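Local coordinates for protein receptor-type adenylate cyclase GRESAG 4.1 (Trypanosoma brucei, PDB 1FX2) that makes cyclic AMP and diphosphate from ATP through its class III catalytic domain, and could also act as a receptor for an unknown ligand, at residues Ala73-Ala78 against Tyr214-Val219; Thr197-Val202 against Ala225-Asp230. One frame throughout, in Å; residues are numbered along the deposited sequence.

Contact 1: Ala73-Ala78 against Tyr214-Val219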
ATOM      1  N   ALA A  73      18.473   6.089   1.810  1.00 10.06           N
ATOM      2  CA  ALA A  73      18.961   7.381   2.246  1.00 10.95           C
ATOM      3  C   ALA A  73      17.838   8.382   2.197  1.00  9.10           C
ATOM      4  O   ALA A  73      17.781   9.276   3.049  1.00  9.81           O
ATOM      5  CB  ALA A  73      20.122   7.829   1.333  1.00 11.94           C
ATOM      6  N   ALA A  74      16.970   8.304   1.203  1.00  8.10           N
ATOM      7  CA  ALA A  74      15.877   9.254   1.094  1.00  9.66           C
ATOM      8  C   ALA A  74      14.913   9.055   2.278  1.00  9.34           C
ATOM      9  O   ALA A  74      14.368  10.031   2.839  1.00  8.72           O
ATOM     10  CB  ALA A  74      15.141   8.989  -0.198  1.00  9.03           C
ATOM     11  N   VAL A  75      14.610   7.814   2.650  1.00  8.18           N
ATOM     12  CA  VAL A  75      13.753   7.536   3.746  1.00  8.41           C
ATOM     13  C   VAL A  75      14.412   8.023   5.031  1.00  9.15           C
ATOM     14  O   VAL A  75      13.711   8.646   5.904  1.00  9.70           O
ATOM     15  CB  VAL A  75      13.489   6.016   3.825  1.00 10.62           C
ATOM     16  CG1 VAL A  75      12.842   5.617   5.141  1.00 14.22           C
ATOM     17  CG2 VAL A  75      12.616   5.662   2.679  1.00 12.75           C
ATOM     18  N   GLN A  76      15.713   7.803   5.213  1.00 10.05           N
ATOM     19  CA  GLN A  76      16.367   8.336   6.411  1.00  9.82           C
ATOM     20  C   GLN A  76      16.337   9.824   6.470  1.00  8.80           C
ATOM     21  O   GLN A  76      16.131  10.422   7.581  1.00 10.20           O
ATOM     22  CB  GLN A  76      17.846   7.930   6.506  1.00 12.47           C
ATOM     23  CG  GLN A  76      18.006   6.385   6.580  1.00 17.82           C
ATOM     24  CD  GLN A  76      19.495   6.008   6.582  1.00 37.47           C
ATOM     25  OE1 GLN A  76      20.057   5.655   7.607  1.00 43.93           O
ATOM     26  NE2 GLN A  76      20.146   6.171   5.433  1.00 35.65           N
ATOM     27  N   LEU A  77      16.501  10.494   5.337  1.00  8.02           N
ATOM     28  CA  LEU A  77      16.453  11.989   5.321  1.00  7.56           C
ATOM     29  C   LEU A  77      15.036  12.410   5.803  1.00  8.29           C
ATOM     30  O   LEU A  77      14.913  13.366   6.575  1.00  9.42           O
ATOM     31  CB  LEU A  77      16.706  12.500   3.863  1.00  8.63           C
ATOM     32  CG  LEU A  77      16.785  14.010   3.744  1.00  9.73           C
ATOM     33  CD1 LEU A  77      17.646  14.275   2.508  1.00 12.93           C
ATOM     34  CD2 LEU A  77      15.400  14.590   3.436  1.00 11.91           C
ATOM     35  N   ALA A  78      13.982  11.811   5.271  1.00  8.18           N
ATOM     36  CA  ALA A  78      12.610  12.241   5.626  1.00  8.94           C
ATOM     37  C   ALA A  78      12.329  11.998   7.079  1.00  8.31           C
ATOM     38  O   ALA A  78      11.716  12.859   7.726  1.00  8.74           O
ATOM     39  CB  ALA A  78      11.611  11.472   4.711  1.00  9.44           C
ATOM     40  N   TYR A 214       2.022   4.299   1.863  1.00  9.98           N
ATOM     41  CA  TYR A 214       2.489   3.865   3.132  1.00 11.16           C
ATOM     42  C   TYR A 214       2.909   5.092   3.925  1.00 10.84           C
ATOM     43  O   TYR A 214       3.652   5.929   3.416  1.00 14.21           O
ATOM     44  CB  TYR A 214       3.683   2.911   2.950  1.00 10.73           C
ATOM     45  CG  TYR A 214       3.254   1.572   2.434  1.00 11.65           C
ATOM     46  CD1 TYR A 214       2.938   1.410   1.086  1.00 13.16           C
ATOM     47  CD2 TYR A 214       2.968   0.549   3.323  1.00 12.31           C
ATOM     48  CE1 TYR A 214       2.305   0.245   0.648  1.00 14.07           C
ATOM     49  CE2 TYR A 214       2.362  -0.635   2.871  1.00 12.06           C
ATOM     50  CZ  TYR A 214       2.043  -0.714   1.546  1.00 12.45           C
ATOM     51  OH  TYR A 214       1.436  -1.909   1.125  1.00 16.93           O
ATOM     52  N   GLN A 215       2.492   5.128   5.171  1.00  8.97           N
ATOM     53  CA  GLN A 215       2.893   6.214   6.075  1.00  8.38           C
ATOM     54  C   GLN A 215       4.153   5.769   6.755  1.00  8.60           C
ATOM     55  O   GLN A 215       4.170   4.721   7.440  1.00 10.46           O
ATOM     56  CB  GLN A 215       1.747   6.434   7.053  1.00  9.02           C
ATOM     57  CG  GLN A 215       2.126   7.356   8.235  1.00  8.48           C
ATOM     58  CD  GLN A 215       0.969   7.499   9.168  1.00  8.32           C
ATOM     59  OE1 GLN A 215       0.966   6.948  10.325  1.00 14.54           O
ATOM     60  NE2 GLN A 215      -0.081   8.065   8.678  1.00  5.67           N
ATOM     61  N   LEU A 216       5.194   6.591   6.650  1.00  8.22           N
ATOM     62  CA  LEU A 216       6.446   6.299   7.406  1.00  7.11           C
ATOM     63  C   LEU A 216       6.294   6.859   8.764  1.00 10.13           C
ATOM     64  O   LEU A 216       6.194   8.109   8.917  1.00  9.84           O
ATOM     65  CB  LEU A 216       7.660   6.941   6.639  1.00  9.09           C
ATOM     66  CG  LEU A 216       8.996   6.829   7.395  1.00  8.14           C
ATOM     67  CD1 LEU A 216       9.478   5.363   7.220  1.00 11.80           C
ATOM     68  CD2 LEU A 216       9.995   7.684   6.651  1.00 13.22           C
ATOM     69  N   ASN A 217       6.432   6.038   9.803  1.00  9.48           N
ATOM     70  CA  ASN A 217       6.221   6.549  11.142  1.00  8.98           C
ATOM     71  C   ASN A 217       7.599   7.050  11.572  1.00 12.60           C
ATOM     72  O   ASN A 217       8.563   6.292  11.591  1.00 20.40           O
ATOM     73  CB  ASN A 217       5.662   5.411  12.001  1.00 11.22           C
ATOM     74  CG  ASN A 217       4.264   4.986  11.545  1.00 11.24           C
ATOM     75  OD1 ASN A 217       3.949   3.768  11.280  1.00 14.88           O
ATOM     76  ND2 ASN A 217       3.432   5.948  11.362  1.00  9.41           N
ATOM     77  N   THR A 218       7.681   8.323  11.929  1.00 10.79           N
ATOM     78  CA  THR A 218       8.943   9.041  12.242  1.00 12.50           C
ATOM     79  C   THR A 218       8.893   9.372  13.743  1.00 17.90           C
ATOM     80  O   THR A 218       9.517   8.707  14.580  1.00 14.82           O
ATOM     81  CB  THR A 218       9.147  10.322  11.326  1.00 16.74           C
ATOM     82  OG1 THR A 218       8.106  11.288  11.512  1.00 15.06           O
ATOM     83  CG2 THR A 218       9.087   9.910   9.844  1.00 13.93           C
ATOM     84  N   VAL A 219       8.216  10.475  14.061  1.00 16.89           N
ATOM     85  CA  VAL A 219       7.974  10.846  15.475  1.00 20.45           C
ATOM     86  C   VAL A 219       7.009   9.801  16.029  1.00 15.03           C
ATOM     87  O   VAL A 219       5.840   9.605  15.636  1.00 18.36           O
ATOM     88  CB  VAL A 219       7.401  12.178  15.511  1.00 15.94           C
ATOM     89  CG1 VAL A 219       7.016  12.546  16.946  1.00 15.23           C
ATOM     90  CG2 VAL A 219       8.421  13.122  14.991  1.00 17.73           C
TER
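Asn-217 ND2 donates to Gln-215 OE1 at 2.9 Å. The donor lies in the carbonyl plane on a lone pair of the glutamine, but the bond is bent, with an N-H...O angle of 134°; the two residues are two apart in the chain and lie on the same side. Asn-217 OD1 and Thr-197 OG1 of the neighbouring strand are hydrogen-bonded. With these two polar side chains on the side opposite the helix, Leu-216 between them points at helix 71-87, as the alternation of a strand demands. Its two methyls reach the same atom: Val-75 CG1 lies 3.8 Å from Leu-216 CD2 and 4.0 Å from Leu-216 CD1. In Val-75, CG1 stands opposite the backbone N (chi1 167°), which sends that methyl out to the leucine fork. Leu-216 CD2 also comes within 3.9 Å of Val-75 O, on the helix backbone. One turn on, Ala-78 carries only a methyl, which lets the helix come close; its carbonyl O is 4.5 Å from Thr-218 CG2. Val-176 of strand 176-179 touches Ala-78, Leu-216 and Thr-218. Such apolar helix-on-sheet packing is characteristic of the alpha/beta fold of class III cyclase catalytic domains.

Contact 2: Thr197-Val202 against Ala225-Asp230; sequences TALGDV and AALRLD. With SO4 (sulfate ion), chain B.
One of the two outermost strands of the central cyclase sheet, 196-202, is flanked here by the irregular chain 225-230 through a small cluster of aliphatic side chains. Val-202 is at the centre of the cluster, a branched residue whose methyls serve two leucines: Val-202 CG2 meets Leu-227 CD1 at 3.6 Å, and Val-202 CG1 meets Leu-229 CD2 at 3.5 Å, tighter than usual van der Waals contact. With CG1 anti to the backbone N (chi1 -178°), the two methyls are aimed at different leucines. The other branch of Leu-227 goes to the strand as well, CD2 lying 4.2 Å from Leu-199 CD1, and Leu-177 of strand 176-179 touches Leu-199 and Leu-227. Between Leu-199 and Val-202, Gly-200 adopts backbone angles that suit glycine; it and Leu-199 both bond to Met-213, consistent with a beta bulge. Arg-228, centre of an inverse gamma turn, faces elsewhere. Its NH1 donates to sulfate O3 and to sulfate O4, each at 3.0 Å, with the sulfur in the guanidinium plane at the edge. Ser-22 N and Arg-135 NH1 are also hydrogen-bonded to this ion, probably from the crystallisation liquor. The whole is an irregular C-terminal segment whose leucines pack on side chains of the last strands of the class III cyclase sheet.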
ATOM      1  N   THR A 197       2.892   2.273   8.183  1.00 11.73           N
ATOM      2  CA  THR A 197       1.478   1.936   8.341  1.00 11.77           C
ATOM      3  C   THR A 197       0.850   2.009   6.962  1.00 13.33           C
ATOM      4  O   THR A 197       0.998   3.030   6.237  1.00 12.42           O
ATOM      5  CB  THR A 197       0.801   2.916   9.219  1.00 12.34           C
ATOM      6  OG1 THR A 197       1.391   2.812  10.530  1.00 14.91           O
ATOM      7  CG2 THR A 197      -0.742   2.609   9.272  1.00 16.20           C
ATOM      8  N   ALA A 198       0.260   0.895   6.486  1.00 13.63           N
ATOM      9  CA  ALA A 198      -0.423   0.928   5.207  1.00 12.82           C
ATOM     10  C   ALA A 198      -1.641   1.809   5.230  1.00 13.93           C
ATOM     11  O   ALA A 198      -2.466   1.711   6.132  1.00 15.60           O
ATOM     12  CB  ALA A 198      -0.891  -0.524   4.794  1.00 14.91           C
ATOM     13  N   LEU A 199      -1.798   2.623   4.185  1.00 15.07           N
ATOM     14  CA  LEU A 199      -2.947   3.459   4.096  1.00 14.90           C
ATOM     15  C   LEU A 199      -3.839   2.990   2.912  1.00 19.46           C
ATOM     16  O   LEU A 199      -4.796   3.686   2.609  1.00 30.47           O
ATOM     17  CB  LEU A 199      -2.528   4.958   3.965  1.00 20.52           C
ATOM     18  CG  LEU A 199      -1.709   5.564   5.150  1.00 18.33           C
ATOM     19  CD1 LEU A 199      -1.418   7.051   4.927  1.00 21.58           C
ATOM     20  CD2 LEU A 199      -2.344   5.447   6.491  1.00 16.62           C
ATOM     21  N   GLY A 200      -3.577   1.840   2.306  1.00 20.74           N
ATOM     22  CA  GLY A 200      -4.436   1.326   1.201  1.00 32.08           C
ATOM     23  C   GLY A 200      -4.049   1.797  -0.202  1.00 38.42           C
ATOM     24  O   GLY A 200      -2.864   1.776  -0.557  1.00 35.19           O
ATOM     25  N   ASP A 201      -5.006   2.366  -0.939  1.00 23.31           N
ATOM     26  CA  ASP A 201      -4.753   2.987  -2.279  1.00 23.58           C
ATOM     27  C   ASP A 201      -5.517   4.271  -2.391  1.00 27.39           C
ATOM     28  O   ASP A 201      -6.669   4.363  -1.975  1.00 33.98           O
ATOM     29  CB  ASP A 201      -5.059   2.181  -3.552  1.00 25.31           C
ATOM     30  CG  ASP A 201      -5.479   0.757  -3.326  1.00 54.16           C
ATOM     31  OD1 ASP A 201      -5.460   0.275  -2.170  1.00 59.77           O
ATOM     32  OD2 ASP A 201      -5.839   0.109  -4.360  1.00 50.97           O
ATOM     33  N   VAL A 202      -4.891   5.252  -3.021  1.00 20.94           N
ATOM     34  CA  VAL A 202      -5.424   6.582  -3.169  1.00 24.77           C
ATOM     35  C   VAL A 202      -5.462   6.980  -4.645  1.00 18.97           C
ATOM     36  O   VAL A 202      -4.472   6.824  -5.386  1.00 17.59           O
ATOM     37  CB  VAL A 202      -4.514   7.641  -2.397  1.00 27.84           C
ATOM     38  CG1 VAL A 202      -5.086   8.998  -2.514  1.00 35.20           C
ATOM     39  CG2 VAL A 202      -4.334   7.245  -0.936  1.00 33.75           C
ATOM     40  N   ALA A 225      -5.064  13.216  10.544  1.00 11.43           N
ATOM     41  CA  ALA A 225      -6.386  13.181   9.934  1.00 13.08           C
ATOM     42  C   ALA A 225      -6.308  12.411   8.606  1.00 12.46           C
ATOM     43  O   ALA A 225      -5.261  12.004   8.157  1.00 12.37           O
ATOM     44  CB  ALA A 225      -6.745  14.612   9.610  1.00 18.08           C
ATOM     45  N   ALA A 226      -7.425  12.341   7.896  1.00 12.81           N
ATOM     46  CA  ALA A 226      -7.448  11.728   6.613  1.00 12.32           C
ATOM     47  C   ALA A 226      -6.508  12.459   5.669  1.00 10.93           C
ATOM     48  O   ALA A 226      -6.147  13.670   5.809  1.00 13.04           O
ATOM     49  CB  ALA A 226      -8.926  11.783   6.104  1.00 19.71           C
ATOM     50  N   LEU A 227      -6.147  11.743   4.606  1.00 12.31           N
ATOM     51  CA  LEU A 227      -5.301  12.324   3.552  1.00 13.18           C
ATOM     52  C   LEU A 227      -6.026  13.530   2.923  1.00 15.45           C
ATOM     53  O   LEU A 227      -7.280  13.581   2.889  1.00 17.35           O
ATOM     54  CB  LEU A 227      -4.929  11.298   2.507  1.00 11.14           C
ATOM     55  CG  LEU A 227      -4.051  10.223   3.086  1.00 12.01           C
ATOM     56  CD1 LEU A 227      -3.583   9.287   1.915  1.00 17.74           C
ATOM     57  CD2 LEU A 227      -2.796  10.823   3.818  1.00 12.34           C
ATOM     58  N   ARG A 228      -5.251  14.499   2.438  1.00 14.86           N
ATOM     59  CA  ARG A 228      -5.850  15.698   1.870  1.00 16.61           C
ATOM     60  C   ARG A 228      -6.059  15.483   0.373  1.00 22.82           C
ATOM     61  O   ARG A 228      -5.349  16.014  -0.436  1.00 25.70           O
ATOM     62  CB  ARG A 228      -4.911  16.888   2.106  1.00 19.29           C
ATOM     63  CG  ARG A 228      -4.439  17.005   3.555  1.00 21.31           C
ATOM     64  CD  ARG A 228      -3.461  18.181   3.796  1.00 27.27           C
ATOM     65  NE  ARG A 228      -4.088  19.391   4.331  1.00 41.92           N
ATOM     66  CZ  ARG A 228      -3.712  20.627   3.991  1.00 42.00           C
ATOM     67  NH1 ARG A 228      -2.743  20.805   3.089  1.00 30.64           N
ATOM     68  NH2 ARG A 228      -4.217  21.673   4.644  1.00 29.55           N
ATOM     69  N   LEU A 229      -7.148  14.827   0.023  1.00 27.39           N
ATOM     70  CA  LEU A 229      -7.413  14.551  -1.382  1.00 38.76           C
ATOM     71  C   LEU A 229      -7.630  15.853  -2.161  1.00 45.55           C
ATOM     72  O   LEU A 229      -7.385  15.907  -3.372  1.00 47.50           O
ATOM     73  CB  LEU A 229      -8.542  13.541  -1.518  1.00 41.67           C
ATOM     74  CG  LEU A 229      -8.185  12.277  -0.714  1.00 38.66           C
ATOM     75  CD1 LEU A 229      -9.308  11.253  -0.867  1.00 39.46           C
ATOM     76  CD2 LEU A 229      -6.807  11.660  -1.095  1.00 33.69           C
ATOM     77  N   ASP A 230      -8.029  16.901  -1.442  1.00 48.03           N
ATOM     78  CA  ASP A 230      -8.162  18.242  -1.998  1.00 59.06           C
ATOM     79  C   ASP A 230      -6.687  18.731  -1.892  1.00 64.05           C
ATOM     80  O   ASP A 230      -6.156  18.928  -0.792  1.00 67.80           O
ATOM     81  CB  ASP A 230      -9.101  19.065  -1.097  1.00 64.84           C
ATOM     82  CG  ASP A 230      -9.152  20.540  -1.478  1.00 70.08           C
ATOM     83  OD1 ASP A 230      -9.014  20.849  -2.688  1.00 73.38           O
ATOM     84  OD2 ASP A 230      -9.323  21.393  -0.573  1.00 70.53           O
TER
HETATM   85  S   SO4 B1123      -1.490  23.948   1.702  1.00 17.76           S
HETATM   86  O1  SO4 B1123      -2.186  25.165   2.042  1.00 23.52           O
HETATM   87  O2  SO4 B1123      -0.396  24.155   0.748  1.00 18.92           O
HETATM   88  O3  SO4 B1123      -1.031  23.301   2.903  1.00 14.73           O
HETATM   89  O4  SO4 B1123      -2.489  23.044   1.074  1.00 27.16           O

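In the fold
From the N terminus, the chain passes through helix 71-87, where contact 1 begins, and through strands 134-141 and 176-179 of the central sheet before strand 196-202 opens contact 2. It turns back along strand 211-216, whose end closes the long loop of contact 1, with 135 residues between its segments. Residues 225-230 then close the much shorter loop of contact 2, with 22 residues between its segments. The segments alternate, so the two loops cross. Neighbouring strands join them: Gln-215 N lies 2.8 Å from Thr-197 O, a probable hydrogen bond. Together they join helix 71-87 and the C-terminal segment to the last two strands of the sheet.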